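Local coordinates for protein alpha-amylase/trypsin inhibitor (Eleusine coracana, PDB 1B1U) that inhibits both trypsin and alpha-amylase and may protect ragi seeds against endogenous and foreign hydrolases, at residues N15-C20 / E58-L63; A11-P16 / E49-Y54. All blocks are in the same frame, centred on the assembly; numbering follows the deposited sequence.

Interaction 1: N15-C20 / E58-L63; sequences NPLDSC and EAVRIL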
loop_
_atom_site.group_PDB
_atom_site.type_symbol
_atom_site.label_atom_id
_atom_site.label_comp_id
_atom_site.label_asym_id
_atom_site.label_seq_id
_atom_site.Cartn_x
_atom_site.Cartn_y
_atom_site.Cartn_z
ATOM N N ASN A 15 -9.898 4.289 0.927
ATOM C CA ASN A 15 -8.841 4.505 -0.062
ATOM C C ASN A 15 -7.505 4.557 0.693
ATOM O O ASN A 15 -6.813 5.581 0.694
ATOM C CB ASN A 15 -9.054 5.800 -0.857
ATOM C CG ASN A 15 -8.410 5.736 -2.234
ATOM O OD1 ASN A 15 -7.816 4.722 -2.600
ATOM N ND2 ASN A 15 -8.524 6.810 -2.997
ATOM N N PRO A 16 -7.134 3.432 1.344
ATOM C CA PRO A 16 -5.900 3.301 2.120
ATOM C C PRO A 16 -4.644 3.548 1.309
ATOM O O PRO A 16 -4.606 3.322 0.094
ATOM C CB PRO A 16 -5.955 1.868 2.649
ATOM C CG PRO A 16 -6.843 1.157 1.693
ATOM C CD PRO A 16 -7.891 2.167 1.340
ATOM N N LEU A 17 -3.616 4.023 2.001
ATOM C CA LEU A 17 -2.329 4.288 1.389
ATOM C C LEU A 17 -2.451 4.994 0.046
ATOM O O LEU A 17 -1.812 4.603 -0.921
ATOM C CB LEU A 17 -1.572 2.961 1.239
ATOM C CG LEU A 17 -1.946 1.938 2.321
ATOM C CD1 LEU A 17 -1.309 0.610 2.026
ATOM C CD2 LEU A 17 -1.494 2.445 3.682
ATOM N N ASP A 18 -3.267 6.036 -0.021
ATOM C CA ASP A 18 -3.416 6.756 -1.275
ATOM C C ASP A 18 -2.088 7.387 -1.657
ATOM O O ASP A 18 -1.737 7.461 -2.834
ATOM C CB ASP A 18 -4.472 7.851 -1.150
ATOM C CG ASP A 18 -4.564 8.411 0.249
ATOM O OD1 ASP A 18 -4.563 7.605 1.201
ATOM O OD2 ASP A 18 -4.636 9.651 0.396
ATOM N N SER A 19 -1.364 7.846 -0.640
ATOM C CA SER A 19 -0.064 8.491 -0.797
ATOM C C SER A 19 1.014 7.513 -1.204
ATOM O O SER A 19 2.104 7.908 -1.606
ATOM C CB SER A 19 0.345 9.166 0.508
ATOM O OG SER A 19 -0.217 10.462 0.581
ATOM N N CYS A 20 0.711 6.232 -1.077
ATOM C CA CYS A 20 1.646 5.191 -1.446
ATOM C C CYS A 20 1.556 4.860 -2.938
ATOM O O CYS A 20 2.390 4.136 -3.467
ATOM C CB CYS A 20 1.366 3.940 -0.622
ATOM S SG CYS A 20 1.833 4.083 1.128
ATOM N N GLU A 58 -3.161 -6.335 4.610
ATOM C CA GLU A 58 -4.441 -6.309 3.894
ATOM C C GLU A 58 -4.583 -4.984 3.175
ATOM O O GLU A 58 -5.011 -4.938 2.025
ATOM C CB GLU A 58 -5.608 -6.508 4.881
ATOM C CG GLU A 58 -7.028 -6.373 4.296
ATOM C CD GLU A 58 -7.246 -7.185 3.032
ATOM O OE1 GLU A 58 -6.628 -8.255 2.873
ATOM O OE2 GLU A 58 -8.050 -6.753 2.187
ATOM N N ALA A 59 -4.214 -3.912 3.870
ATOM C CA ALA A 59 -4.261 -2.549 3.343
ATOM C C ALA A 59 -3.383 -2.395 2.102
ATOM O O ALA A 59 -3.692 -1.604 1.198
ATOM C CB ALA A 59 -3.808 -1.564 4.415
ATOM N N VAL A 60 -2.278 -3.135 2.065
ATOM C CA VAL A 60 -1.367 -3.084 0.927
ATOM C C VAL A 60 -2.005 -3.835 -0.242
ATOM O O VAL A 60 -1.987 -3.350 -1.367
ATOM C CB VAL A 60 0.020 -3.697 1.280
ATOM C CG1 VAL A 60 0.872 -3.871 0.019
ATOM C CG2 VAL A 60 0.743 -2.779 2.252
ATOM N N ARG A 61 -2.575 -5.004 0.034
ATOM C CA ARG A 61 -3.244 -5.791 -1.004
ATOM C C ARG A 61 -4.352 -4.960 -1.634
ATOM O O ARG A 61 -4.557 -4.991 -2.849
ATOM C CB ARG A 61 -3.847 -7.070 -0.413
ATOM C CG ARG A 61 -4.330 -8.082 -1.452
ATOM C CD ARG A 61 -5.400 -9.019 -0.873
ATOM N NE ARG A 61 -6.547 -8.277 -0.363
ATOM C CZ ARG A 61 -7.448 -7.703 -1.150
ATOM N NH1 ARG A 61 -7.327 -7.799 -2.459
ATOM N NH2 ARG A 61 -8.451 -7.009 -0.639
ATOM N N ILE A 62 -5.064 -4.203 -0.806
ATOM C CA ILE A 62 -6.153 -3.372 -1.311
ATOM C C ILE A 62 -5.601 -2.293 -2.235
ATOM O O ILE A 62 -6.262 -1.882 -3.191
ATOM C CB ILE A 62 -6.935 -2.669 -0.164
ATOM C CG1 ILE A 62 -7.435 -3.687 0.866
ATOM C CG2 ILE A 62 -8.104 -1.900 -0.746
ATOM C CD1 ILE A 62 -8.173 -3.045 2.062
ATOM N N LEU A 63 -4.394 -1.816 -1.929
ATOM C CA LEU A 63 -3.753 -0.781 -2.738
ATOM C C LEU A 63 -3.510 -1.339 -4.128
ATOM O O LEU A 63 -3.766 -0.679 -5.133
ATOM C CB LEU A 63 -2.411 -0.367 -2.118
ATOM C CG LEU A 63 -1.459 0.540 -2.911
ATOM C CD1 LEU A 63 -2.130 1.880 -3.264
ATOM C CD2 LEU A 63 -0.201 0.759 -2.075
#
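Leu17 reaches helix 53-64 with CG swung close beside its own backbone N (chi1 -29°), roughly opposite the carbonyl carbon and about 30° short of the staggered position, while Leu63 answers with CG anti to its backbone N (chi1 170°). The two belong to the buried interior of the disulfide-bonded helical fold of the cereal trypsin/alpha-amylase inhibitors, where the loop entering helix 19-29 lies against the later helix 53-64. The CD1 methyl of Leu17 touches two residues of the helix: it lies 3.4 Å from the carbonyl O of Ala59 and also meets Ala59 CB, then Val60 CG2 at 4.0 Å. Pro16 comes in beside it, its CG placed 4.1 Å from Ile62 CG2, and these two side chains cross at about a right angle. The two methyls of Leu63 meet different parts of the turn, CD2 resting 3.8 Å from Cys20 CB. Cys20 itself is tied by its disulfide to Cys44 of helix 37-50, and Gln47 of that helix bonds Asp18 OD1 and Ser19 N, so a third helix holds the same turn. Away from the loop, the guanidinium of Arg61 grips Glu58 side-on within the helix, with Arg61 NE to Glu58 OE1 nearly straight (N-H...O 170°) and Arg61 NH2 to Glu58 OE2 at 2.9 Å. Between the segments the contact is van der Waals packing, methyls against methyls and backbone carbonyls. The other methyl of Leu63, CD1, sits 3.6 Å from Leu17 O, the oxygen that accepts the 3.0 Å bond from Cys20 N.

Interaction 2: A11-P16 / E49-Y54; sequences AIPHNP and EAIPAY
The carbonyl O of Ala11 meets two residues of the facing segment, by carbon alone: Pro52 CD at 3.8 Å and Ile51 CG2 at 4.3 Å. Ile51 is the first residue to leave helical geometry after helix 37-50, and with Pro52 it forms the short bend leading into helix 53-64. Its CG1, placed beside the backbone N and anti to the carbonyl carbon, meets Pro13 CD at 4.1 Å. At the other end, Tyr54 has CG between its backbone N and carbonyl carbon (chi1 83°). The ring then reaches back along the bend, with Pro52 CB in plane at its edge and OH 3.9 Å from Ala11 CB. The methyl of Ala11 thus meets the phenol tip, while its carbonyl meets the bend. Ala11 and Ile12 also touch Cys55, whose disulfide to Cys6 ties the N-terminal region to helix 53-64. The whole is a light van der Waals contact at the surface, in which the irregular N-terminal loop lies across the helix-bend-helix junction of the cereal inhibitor fold.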
loop_
_atom_site.group_PDB
_atom_site.type_symbol
_atom_site.label_atom_id
_atom_site.label_comp_id
_atom_site.label_asym_id
_atom_site.label_seq_id
_atom_site.Cartn_x
_atom_site.Cartn_y
_atom_site.Cartn_z
ATOM N N ALA A 11 -11.246 0.058 10.857
ATOM C CA ALA A 11 -9.996 -0.694 10.842
ATOM C C ALA A 11 -9.081 -0.255 9.700
ATOM O O ALA A 11 -7.867 -0.192 9.870
ATOM C CB ALA A 11 -10.285 -2.178 10.738
ATOM N N ILE A 12 -9.662 0.026 8.533
ATOM C CA ILE A 12 -8.884 0.488 7.383
ATOM C C ILE A 12 -9.550 1.717 6.734
ATOM O O ILE A 12 -10.723 1.695 6.373
ATOM C CB ILE A 12 -8.681 -0.646 6.347
ATOM C CG1 ILE A 12 -7.736 -1.686 6.925
ATOM C CG2 ILE A 12 -8.059 -0.111 5.094
ATOM C CD1 ILE A 12 -7.133 -2.571 5.927
ATOM N N PRO A 13 -8.801 2.819 6.596
ATOM C CA PRO A 13 -9.411 3.999 5.992
ATOM C C PRO A 13 -9.982 3.777 4.604
ATOM O O PRO A 13 -9.777 2.729 3.986
ATOM C CB PRO A 13 -8.282 5.030 5.996
ATOM C CG PRO A 13 -7.357 4.567 7.053
ATOM C CD PRO A 13 -7.404 3.070 6.980
ATOM N N HIS A 14 -10.716 4.781 4.137
ATOM C CA HIS A 14 -11.319 4.753 2.817
ATOM C C HIS A 14 -10.242 5.193 1.840
ATOM O O HIS A 14 -9.750 6.321 1.912
ATOM C CB HIS A 14 -12.512 5.704 2.769
ATOM C CG HIS A 14 -13.769 5.111 3.315
ATOM N ND1 HIS A 14 -14.479 4.138 2.649
ATOM C CD2 HIS A 14 -14.423 5.324 4.482
ATOM C CE1 HIS A 14 -15.517 3.777 3.383
ATOM N NE2 HIS A 14 -15.506 4.480 4.498
ATOM N N ASN A 15 -9.898 4.289 0.927
ATOM C CA ASN A 15 -8.841 4.505 -0.062
ATOM C C ASN A 15 -7.505 4.557 0.693
ATOM O O ASN A 15 -6.813 5.581 0.694
ATOM C CB ASN A 15 -9.054 5.800 -0.857
ATOM C CG ASN A 15 -8.410 5.736 -2.234
ATOM O OD1 ASN A 15 -7.816 4.722 -2.600
ATOM N ND2 ASN A 15 -8.524 6.810 -2.997
ATOM N N PRO A 16 -7.134 3.432 1.344
ATOM C CA PRO A 16 -5.900 3.301 2.120
ATOM C C PRO A 16 -4.644 3.548 1.309
ATOM O O PRO A 16 -4.606 3.322 0.094
ATOM C CB PRO A 16 -5.955 1.868 2.649
ATOM C CG PRO A 16 -6.843 1.157 1.693
ATOM C CD PRO A 16 -7.891 2.167 1.340
ATOM N N GLU A 49 1.530 3.086 8.934
ATOM C CA GLU A 49 1.805 3.046 10.370
ATOM C C GLU A 49 0.515 3.238 11.150
ATOM O O GLU A 49 0.227 2.512 12.100
ATOM C CB GLU A 49 2.788 4.167 10.736
ATOM C CG GLU A 49 3.998 3.731 11.553
ATOM C CD GLU A 49 5.233 4.575 11.265
ATOM O OE1 GLU A 49 5.220 5.789 11.567
ATOM O OE2 GLU A 49 6.222 4.022 10.736
ATOM N N ALA A 50 -0.240 4.250 10.736
ATOM C CA ALA A 50 -1.515 4.599 11.349
ATOM C C ALA A 50 -2.344 3.335 11.510
ATOM O O ALA A 50 -2.937 3.086 12.562
ATOM C CB ALA A 50 -2.250 5.607 10.464
ATOM N N ILE A 51 -2.361 2.543 10.448
ATOM C CA ILE A 51 -3.086 1.287 10.415
ATOM C C ILE A 51 -2.445 0.330 11.414
ATOM O O ILE A 51 -1.228 0.327 11.586
ATOM C CB ILE A 51 -3.030 0.658 8.986
ATOM C CG1 ILE A 51 -3.688 1.597 7.979
ATOM C CG2 ILE A 51 -3.729 -0.698 8.963
ATOM C CD1 ILE A 51 -3.397 1.226 6.555
ATOM N N PRO A 52 -3.259 -0.471 12.108
ATOM C CA PRO A 52 -2.715 -1.420 13.075
ATOM C C PRO A 52 -1.999 -2.605 12.427
ATOM O O PRO A 52 -2.304 -2.992 11.302
ATOM C CB PRO A 52 -3.935 -1.853 13.882
ATOM C CG PRO A 52 -5.088 -1.627 12.989
ATOM C CD PRO A 52 -4.731 -0.494 12.073
ATOM N N ALA A 53 -1.052 -3.171 13.165
ATOM C CA ALA A 53 -0.256 -4.304 12.729
ATOM C C ALA A 53 -0.966 -5.316 11.838
ATOM O O ALA A 53 -0.522 -5.604 10.729
ATOM C CB ALA A 53 0.297 -5.017 13.951
ATOM N N TYR A 54 -2.063 -5.867 12.340
ATOM C CA TYR A 54 -2.819 -6.885 11.618
ATOM C C TYR A 54 -3.565 -6.452 10.348
ATOM O O TYR A 54 -4.005 -7.300 9.576
ATOM C CB TYR A 54 -3.789 -7.570 12.587
ATOM C CG TYR A 54 -5.075 -6.816 12.797
ATOM C CD1 TYR A 54 -5.066 -5.489 13.227
ATOM C CD2 TYR A 54 -6.303 -7.419 12.537
ATOM C CE1 TYR A 54 -6.244 -4.779 13.386
ATOM C CE2 TYR A 54 -7.493 -6.718 12.692
ATOM C CZ TYR A 54 -7.458 -5.401 13.112
ATOM O OH TYR A 54 -8.631 -4.688 13.218
#

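Both contacts lay successive parts of the N-terminal loop against the chain that runs from helix 37-50 into helix 53-64, and they share Asn15 and Pro16. Interaction 1 is buried near the middle of the molecule and uses leucine, proline and isoleucine side chains against a helix face; interaction 2 lies at the surface, buries less area, and relies on Ile51, a backbone carbonyl, proline rings and a phenol tip. Their centres are 8 Å apart, and one apolar seam joins them: Ile51 CD1 lies 3.5 Å from Ala59 CB and 3.7 Å from Leu17 CD2, while Ile12 CD1 packs on Ala59 and Ile62. Disulfide Cys6-Cys55 ties the N-terminal region to helix 53-64, and Cys20-Cys44 ties helix 19-29 to helix 37-50.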